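Radical SAM domain protein (Methanothrix thermoacetophila, PDB 6Y1X) probably acts as a radical SAM carbide synthase in nitrogenase cofactor assembly, using iron-sulfur clusters and S-adenosyl-L-methionine. Local coordinates at residues Ile61-Cys66 against Gln175-Val180; Gly49-Pro54 against Lys105-Ala110; His228-Ala233 against Gln270-Lys275. All coordinates share one frame; numbering follows the deposited sequence. Where two conformers were deposited one is given.

Interaction 1: residues Ile61-Cys66 against Gln175-Val180; sequences IQCKYC and QIYDYV. With SF4 (iron/sulfur cluster), chain D; SO4 (sulfate ion), chain F.
Ile61 to Cys63 pair antiparallel with Tyr177 to Val180. Segment 61-66 carries two cysteines of the radical SAM CX3CX2C motif, Cys63 at the end of the strand and Cys66 after the turn; Cys59 supplies the third. Cys63 SG binds one iron of the [4Fe-4S] cluster and Cys66 SG another, with a type I turn between them. Cys63 SG also meets the edge of the Tyr177 ring, 3.7 Å from Tyr177 CE1. On the same side of the sheet, Ile61 CG1 takes the position between the backbone N and the carbonyl carbon (chi1 69°). From there CD1 extends anti to CA (chi2 176°) and lies near both Tyr177 CE1 and a cluster sulfide, while CG2 touches Val180 CG1.

On the other side, Gln62 CG is anti to the backbone N (chi1 178°). Gln62 CB sits over one face of the Tyr179 ring, 3.7 Å from its centroid. The Gln62 chain bends at chi2, and NE2 donates to Cys63 O at 2.9 Å, a carbonyl that also takes Cys66 N. Water 2 joins Gln62 OE1 to Tyr179 OH.

Lys64 N bonds Ile176 O. Asp178 is shared with Tyr253 and Lys254. Lys64 bends at its last torsion, and Lys64 NZ meets Asp178 OD1 at 2.9 Å, nearly along its C-O axis.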
# COMPACT_ATOMS: atom_id res chain seq x y z
N ILE A 61 6.25 5.68 -10.12
CA ILE A 61 5.58 6.97 -10.09
C ILE A 61 6.41 7.91 -9.23
O ILE A 61 7.43 7.52 -8.65
CB ILE A 61 4.13 6.87 -9.55
CG1 ILE A 61 4.12 6.52 -8.06
CG2 ILE A 61 3.35 5.80 -10.30
CD1 ILE A 61 2.73 6.50 -7.46
N GLN A 62 5.96 9.15 -9.11
CA GLN A 62 6.57 10.11 -8.20
C GLN A 62 5.45 10.89 -7.52
O GLN A 62 4.81 11.75 -8.14
CB GLN A 62 7.53 11.06 -8.92
CG GLN A 62 8.14 12.11 -8.00
CD GLN A 62 8.99 11.49 -6.90
OE1 GLN A 62 10.04 10.91 -7.17
NE2 GLN A 62 8.52 11.57 -5.67
N CYS A 63 5.22 10.58 -6.25
CA CYS A 63 4.26 11.29 -5.44
C CYS A 63 4.86 12.63 -5.02
O CYS A 63 6.06 12.73 -4.79
CB CYS A 63 3.92 10.48 -4.19
SG CYS A 63 3.32 8.81 -4.52
N LYS A 64 4.02 13.67 -4.97
CA LYS A 64 4.52 14.99 -4.63
C LYS A 64 4.88 15.14 -3.15
O LYS A 64 5.34 16.22 -2.76
CB LYS A 64 3.51 16.06 -5.02
CG LYS A 64 3.31 16.24 -6.51
CD LYS A 64 2.34 17.38 -6.78
CE LYS A 64 1.82 17.35 -8.20
NZ LYS A 64 2.86 17.83 -9.14
N TYR A 65 4.67 14.11 -2.34
CA TYR A 65 5.04 14.12 -0.93
C TYR A 65 6.22 13.21 -0.63
O TYR A 65 6.55 13.00 0.54
CB TYR A 65 3.84 13.74 -0.04
CG TYR A 65 3.15 12.46 -0.43
CD1 TYR A 65 3.63 11.22 -0.02
CD2 TYR A 65 1.97 12.48 -1.17
CE1 TYR A 65 2.98 10.04 -0.37
CE2 TYR A 65 1.31 11.32 -1.52
CZ TYR A 65 1.82 10.10 -1.12
OH TYR A 65 1.16 8.95 -1.46
N CYS A 66 6.86 12.66 -1.66
CA CYS A 66 7.86 11.61 -1.50
C CYS A 66 9.24 12.11 -1.91
O CYS A 66 9.40 12.71 -2.98
CB CYS A 66 7.51 10.38 -2.33
SG CYS A 66 8.83 9.16 -2.33
N GLN A 175 -2.94 16.77 -8.97
CA GLN A 175 -2.33 17.61 -7.95
C GLN A 175 -1.42 16.83 -7.01
O GLN A 175 -0.77 17.43 -6.15
CB GLN A 175 -3.41 18.33 -7.15
CG GLN A 175 -4.30 19.24 -8.00
CD GLN A 175 -5.39 19.91 -7.20
OE1 GLN A 175 -5.11 20.68 -6.28
NE2 GLN A 175 -6.64 19.61 -7.53
N ILE A 176 -1.36 15.51 -7.14
CA ILE A 176 -0.66 14.67 -6.18
C ILE A 176 0.55 13.96 -6.77
O ILE A 176 1.46 13.58 -6.02
CB ILE A 176 -1.64 13.66 -5.55
CG1 ILE A 176 -2.79 14.40 -4.86
CG2 ILE A 176 -0.98 12.74 -4.52
CD1 ILE A 176 -3.92 13.48 -4.40
N TYR A 177 0.64 13.81 -8.09
CA TYR A 177 1.69 13.04 -8.74
C TYR A 177 2.44 13.89 -9.76
O TYR A 177 1.82 14.58 -10.57
CB TYR A 177 1.09 11.80 -9.40
CG TYR A 177 0.35 10.96 -8.40
CD1 TYR A 177 1.02 10.12 -7.52
CD2 TYR A 177 -1.03 11.07 -8.28
CE1 TYR A 177 0.33 9.37 -6.59
CE2 TYR A 177 -1.73 10.33 -7.35
CZ TYR A 177 -1.04 9.48 -6.51
OH TYR A 177 -1.75 8.75 -5.58
N ASP A 178 3.77 13.81 -9.72
CA ASP A 178 4.58 14.45 -10.76
C ASP A 178 4.48 13.70 -12.07
O ASP A 178 4.34 14.31 -13.14
CB ASP A 178 6.05 14.50 -10.33
CG ASP A 178 6.37 15.68 -9.44
OD1 ASP A 178 5.49 16.52 -9.19
OD2 ASP A 178 7.53 15.75 -8.99
N TYR A 179 4.55 12.37 -12.02
CA TYR A 179 4.56 11.57 -13.23
C TYR A 179 4.25 10.13 -12.86
O TYR A 179 4.33 9.73 -11.70
CB TYR A 179 5.90 11.66 -13.97
CG TYR A 179 7.10 11.13 -13.22
CD1 TYR A 179 7.34 9.76 -13.11
CD2 TYR A 179 8.01 11.99 -12.61
CE1 TYR A 179 8.43 9.27 -12.42
CE2 TYR A 179 9.10 11.51 -11.93
CZ TYR A 179 9.31 10.15 -11.83
OH TYR A 179 10.40 9.67 -11.14
N VAL A 180 3.92 9.34 -13.88
CA VAL A 180 3.84 7.89 -13.78
C VAL A 180 4.61 7.32 -14.96
O VAL A 180 4.68 7.92 -16.04
CB VAL A 180 2.39 7.36 -13.77
CG1 VAL A 180 1.54 8.08 -12.72
CG2 VAL A 180 1.75 7.49 -15.13
FE1 SF4 D . 7.56 7.43 -3.16
FE2 SF4 D . 5.04 7.34 -4.10
FE3 SF4 D . 5.98 5.32 -2.53
FE4 SF4 D . 6.89 5.62 -5.08
S1 SF4 D . 4.74 5.08 -4.45
S2 SF4 D . 8.17 5.21 -3.21
S3 SF4 D . 6.90 7.90 -5.32
S4 SF4 D . 5.65 7.50 -1.89
S SO4 F . 4.28 21.42 -9.64
O1 SO4 F . 5.26 20.72 -10.46
O2 SO4 F . 3.67 20.50 -8.68
O3 SO4 F . 4.95 22.49 -8.91
O4 SO4 F . 3.24 21.99 -10.49
O HOH W 1 10.32 7.81 -8.25
O HOH W 2 11.56 11.43 -9.58
O HOH W 3 1.03 17.21 -11.68

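Interaction 2: residues Gly49-Pro54 against Lys105-Ala110; sequences GRMHLP and KVVAVA. With SF4 (iron/sulfur cluster), chain C.
Met51 N donates to Val106 O, and Met51 O takes Ala108 N at 3.0 Å. These bonds belong to a parallel ladder between the first two strands of the radical SAM sheet. Gly49 O begins it, accepting Lys105 N at 3.0 Å and, weakly, Val106 N. Leu53 N continues it, donating to Ala108 O at 2.8 Å with an N-H...O angle of 157°. At the next step water 4 stands between the chains, accepting from Ala110 N and giving a weak bond to Leu53 O. The backbone of Val107 bonds to Ile136 and Cys138 on the next strand.

Met51 CG and Leu53 CD1 pack on the two methyls of Val107, facing helix 87-100. His52 and Ala108 face the [4Fe-4S] cluster instead. His52 NE2 binds an iron at 2.2 Å. Ala110 CB lies over one face of the His52 ring, 3.9 Å from its centroid. The opposite face has Arg50 NH2 above its centre. Arg50 NH1 comes within 3.5 Å of cluster S4. An alanine at Arg50 would probably leave a gap over that face of His52 and the sulfide without its nearby positive charge. Cys39, Glu75 and Cys138 are the other protein ligands of this cluster. The imidazole therefore has its metal-binding nitrogen satisfied by iron, and its ring is flanked on one face by the Arg50 guanidinium and on the other by the Ala110 methyl.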
# COMPACT_ATOMS: atom_id res chain seq x y z
N GLY A 49 2.70 -10.01 14.97
CA GLY A 49 3.67 -9.16 14.32
C GLY A 49 3.73 -9.38 12.82
O GLY A 49 3.25 -10.37 12.27
N ARG A 50 4.37 -8.42 12.16
CA ARG A 50 4.63 -8.48 10.73
C ARG A 50 6.08 -8.08 10.48
O ARG A 50 6.71 -7.41 11.30
CB ARG A 50 3.71 -7.55 9.95
CG ARG A 50 3.16 -6.39 10.77
CD ARG A 50 3.22 -5.07 10.02
NE ARG A 50 4.59 -4.66 9.71
CZ ARG A 50 4.97 -3.40 9.50
NH1 ARG A 50 4.08 -2.42 9.57
NH2 ARG A 50 6.24 -3.13 9.22
N MET A 51 6.61 -8.50 9.33
CA MET A 51 7.94 -8.08 8.91
C MET A 51 7.89 -7.68 7.45
O MET A 51 7.16 -8.28 6.65
CB MET A 51 8.98 -9.19 9.16
CG MET A 51 8.67 -10.53 8.53
SD MET A 51 9.96 -11.74 8.89
CE MET A 51 11.39 -10.98 8.13
N HIS A 52 8.67 -6.66 7.11
CA HIS A 52 8.81 -6.19 5.74
C HIS A 52 10.13 -6.66 5.16
O HIS A 52 11.16 -6.64 5.84
CB HIS A 52 8.74 -4.66 5.68
CG HIS A 52 7.36 -4.11 5.83
ND1 HIS A 52 7.09 -2.76 5.77
CD2 HIS A 52 6.17 -4.73 6.05
CE1 HIS A 52 5.79 -2.57 5.94
NE2 HIS A 52 5.22 -3.75 6.12
N LEU A 53 10.11 -7.08 3.90
CA LEU A 53 11.34 -7.46 3.22
C LEU A 53 11.65 -6.40 2.18
O LEU A 53 10.95 -6.30 1.16
CB LEU A 53 11.20 -8.83 2.57
CG LEU A 53 10.93 -9.96 3.56
CD1 LEU A 53 10.67 -11.27 2.83
CD2 LEU A 53 12.07 -10.11 4.55
N PRO A 54 12.69 -5.59 2.38
CA PRO A 54 12.97 -4.48 1.44
C PRO A 54 13.70 -4.97 0.20
O PRO A 54 14.92 -4.83 0.04
CB PRO A 54 13.82 -3.54 2.29
CG PRO A 54 14.54 -4.46 3.23
CD PRO A 54 13.58 -5.57 3.55
N LYS A 105 3.20 -13.37 12.09
CA LYS A 105 2.17 -14.01 11.28
C LYS A 105 2.19 -13.59 9.82
O LYS A 105 1.66 -14.32 8.97
CB LYS A 105 0.77 -13.70 11.85
CG LYS A 105 0.49 -14.29 13.22
CD LYS A 105 0.57 -15.81 13.23
CE LYS A 105 0.28 -16.35 14.63
NZ LYS A 105 0.66 -17.78 14.77
N VAL A 106 2.79 -12.44 9.50
CA VAL A 106 2.70 -11.84 8.17
C VAL A 106 4.10 -11.52 7.67
O VAL A 106 4.95 -11.03 8.43
CB VAL A 106 1.84 -10.56 8.19
CG1 VAL A 106 1.79 -9.93 6.80
CG2 VAL A 106 0.43 -10.87 8.68
N VAL A 107 4.33 -11.78 6.39
CA VAL A 107 5.53 -11.34 5.68
C VAL A 107 5.08 -10.54 4.48
O VAL A 107 4.20 -10.97 3.72
CB VAL A 107 6.40 -12.54 5.26
CG1 VAL A 107 7.48 -12.10 4.30
CG2 VAL A 107 7.01 -13.19 6.48
N ALA A 108 5.67 -9.36 4.29
CA ALA A 108 5.18 -8.44 3.29
C ALA A 108 6.34 -7.80 2.56
O ALA A 108 7.47 -7.73 3.06
CB ALA A 108 4.30 -7.34 3.91
N VAL A 109 6.06 -7.35 1.34
CA VAL A 109 6.95 -6.47 0.61
C VAL A 109 6.22 -5.15 0.43
O VAL A 109 5.10 -5.13 -0.11
CB VAL A 109 7.37 -7.08 -0.74
CG1 VAL A 109 8.27 -6.10 -1.51
CG2 VAL A 109 8.06 -8.42 -0.54
N ALA A 110 6.84 -4.07 0.87
CA ALA A 110 6.21 -2.76 0.87
C ALA A 110 7.16 -1.66 0.43
O ALA A 110 6.77 -0.49 0.42
CB ALA A 110 5.65 -2.42 2.26
FE1 SF4 C . 0.97 -2.81 4.69
FE2 SF4 C . 0.73 -4.25 6.98
FE3 SF4 C . 3.08 -4.22 5.61
FE4 SF4 C . 0.90 -5.55 4.58
S1 SF4 C . 2.05 -6.07 6.50
S2 SF4 C . 2.33 -4.18 3.43
S3 SF4 C . -0.80 -4.16 5.27
S4 SF4 C . 2.09 -2.42 6.66
O HOH W 4 9.22 -4.26 1.99

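Interaction 3: residues His228-Ala233 against Gln270-Lys275; sequences HVFDIA and QDELSK
Leu273 CD2 sits over one face of the Phe230 ring, 4.0 Å from the ring centroid and offset toward the rim. Its nearest ring atom is Phe230 CD1, at 3.7 Å. The same methyl touches Ala233 CB, one helical turn from Phe230, at 3.9 Å. The other methyl of Leu273 turns to a different neighbour: CD1 is anti to CA (chi2 177°) and meets Val229 CG2 at 3.7 Å. Leu273 thus divides its two branches among three side chains of helix 229-239. Glu272 adds only its aliphatic base. Its CB lies at the edge of the Phe230 ring, 4.0 Å from Phe230 CE1.

This is helix-to-helix packing on the outer layer of the partial TIM barrel of radical SAM enzymes. Helix 229-239 connects strand 213-220 to strand 243-248, the last strand of the parallel sheet, as a beta-alpha-beta crossover. Helix 263-273 follows that strand.

The strands lie beneath both helices. Val229 rests on Thr218 and His244, and Ala233 also touches His244. Leu273 reaches Val246 of the same edge strand and Gln279 of the loop after its helix. Within the first helix, Ala233 N bonds to Val229 O, which keeps Val229 and Ala233 one turn apart on the same side. Farther out, His228 NE2 accepts from Val168 N near the start of the helix. At the surface, Asp231 OD1 forms a salt bridge with Arg234 NH1.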
# COMPACT_ATOMS: atom_id res chain seq x y z
N HIS A 228 -12.32 15.34 -0.54
CA HIS A 228 -12.50 14.30 -1.56
C HIS A 228 -12.44 12.90 -0.96
O HIS A 228 -12.95 11.95 -1.57
CB HIS A 228 -11.44 14.47 -2.65
CG HIS A 228 -11.55 13.48 -3.77
ND1 HIS A 228 -12.70 13.34 -4.52
CD2 HIS A 228 -10.65 12.62 -4.30
CE1 HIS A 228 -12.51 12.41 -5.45
NE2 HIS A 228 -11.27 11.97 -5.34
N VAL A 229 -11.83 12.74 0.21
CA VAL A 229 -11.70 11.42 0.83
C VAL A 229 -13.06 10.78 1.05
O VAL A 229 -13.18 9.55 1.04
CB VAL A 229 -10.88 11.51 2.14
CG1 VAL A 229 -11.61 12.32 3.19
CG2 VAL A 229 -10.53 10.12 2.65
N PHE A 230 -14.11 11.59 1.24
CA PHE A 230 -15.46 11.04 1.32
C PHE A 230 -15.85 10.32 0.03
O PHE A 230 -16.41 9.22 0.07
CB PHE A 230 -16.47 12.14 1.64
CG PHE A 230 -16.40 12.63 3.05
CD1 PHE A 230 -17.18 12.06 4.04
CD2 PHE A 230 -15.58 13.70 3.39
CE1 PHE A 230 -17.12 12.51 5.35
CE2 PHE A 230 -15.51 14.16 4.70
CZ PHE A 230 -16.28 13.57 5.68
N ASP A 231 -15.54 10.92 -1.12
CA ASP A 231 -15.80 10.26 -2.40
C ASP A 231 -14.96 8.99 -2.54
O ASP A 231 -15.42 7.99 -3.12
CB ASP A 231 -15.49 11.22 -3.55
CG ASP A 231 -16.55 12.28 -3.75
OD1 ASP A 231 -17.71 12.06 -3.34
OD2 ASP A 231 -16.21 13.34 -4.31
N ILE A 232 -13.72 9.02 -2.07
CA ILE A 232 -12.88 7.82 -2.11
C ILE A 232 -13.52 6.69 -1.31
O ILE A 232 -13.62 5.55 -1.78
CB ILE A 232 -11.46 8.12 -1.60
CG1 ILE A 232 -10.77 9.17 -2.47
CG2 ILE A 232 -10.63 6.82 -1.50
CD1 ILE A 232 -9.45 9.64 -1.88
N ALA A 233 -13.94 6.99 -0.08
CA ALA A 233 -14.52 5.97 0.79
C ALA A 233 -15.76 5.35 0.17
O ALA A 233 -15.93 4.12 0.21
CB ALA A 233 -14.85 6.57 2.15
N GLN A 270 -11.99 10.42 10.32
CA GLN A 270 -12.06 8.97 10.44
C GLN A 270 -13.38 8.52 11.04
O GLN A 270 -13.98 7.54 10.58
CB GLN A 270 -10.90 8.47 11.31
CG GLN A 270 -9.58 8.34 10.59
CD GLN A 270 -8.48 7.86 11.52
OE1 GLN A 270 -8.44 8.24 12.70
NE2 GLN A 270 -7.57 7.04 11.00
N ASP A 271 -13.87 9.23 12.06
CA ASP A 271 -15.15 8.89 12.68
C ASP A 271 -16.29 8.99 11.68
O ASP A 271 -17.17 8.12 11.64
CB ASP A 271 -15.41 9.78 13.88
CG ASP A 271 -14.53 9.43 15.05
OD1 ASP A 271 -13.85 8.38 14.98
OD2 ASP A 271 -14.51 10.19 16.04
N GLU A 272 -16.29 10.03 10.85
CA GLU A 272 -17.33 10.17 9.83
C GLU A 272 -17.18 9.11 8.75
O GLU A 272 -18.18 8.56 8.27
CB GLU A 272 -17.28 11.57 9.22
CG GLU A 272 -17.90 12.66 10.06
CD GLU A 272 -19.30 13.03 9.57
OE1 GLU A 272 -19.83 12.32 8.69
OE2 GLU A 272 -19.85 14.03 10.07
N LEU A 273 -15.95 8.81 8.34
CA LEU A 273 -15.75 7.81 7.30
C LEU A 273 -16.07 6.41 7.78
O LEU A 273 -16.32 5.52 6.95
CB LEU A 273 -14.31 7.87 6.77
CG LEU A 273 -13.85 9.15 6.08
CD1 LEU A 273 -12.39 9.03 5.70
CD2 LEU A 273 -14.69 9.45 4.84
N SER A 274 -16.07 6.18 9.10
CA SER A 274 -16.41 4.85 9.61
C SER A 274 -17.86 4.49 9.32
O SER A 274 -18.20 3.30 9.27
CB SER A 274 -16.15 4.79 11.12
OG SER A 274 -17.00 5.69 11.80
N LYS A 275 -18.72 5.48 9.12
CA LYS A 275 -20.11 5.19 8.78
C LYS A 275 -20.25 4.72 7.34
O LYS A 275 -21.31 4.20 6.97
CB LYS A 275 -20.99 6.42 9.03
CG LYS A 275 -20.81 7.04 10.40
CD LYS A 275 -21.46 8.42 10.47
CE LYS A 275 -21.27 9.05 11.85
NZ LYS A 275 -21.73 10.47 11.90

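Overall arrangement
Interactions 1 and 2 each hold protein ligands of a different [4Fe-4S] cluster. Their centres lie 25 Å apart, on opposite sides of the chain's centre, and their nearest atoms are about 10 Å apart. Strand 49-52 is followed in the chain by strand 61-63, so one short run of sequence serves both sites. The Ala110 side chain of interaction 2 is about 9 Å from the cluster of interaction 1. Interaction 3 binds no cluster. It packs two helices at the far end of the parallel sheet from interaction 2, with centres 28 Å apart. Its nearest atoms come about 7 Å from interaction 1, but the two do not touch.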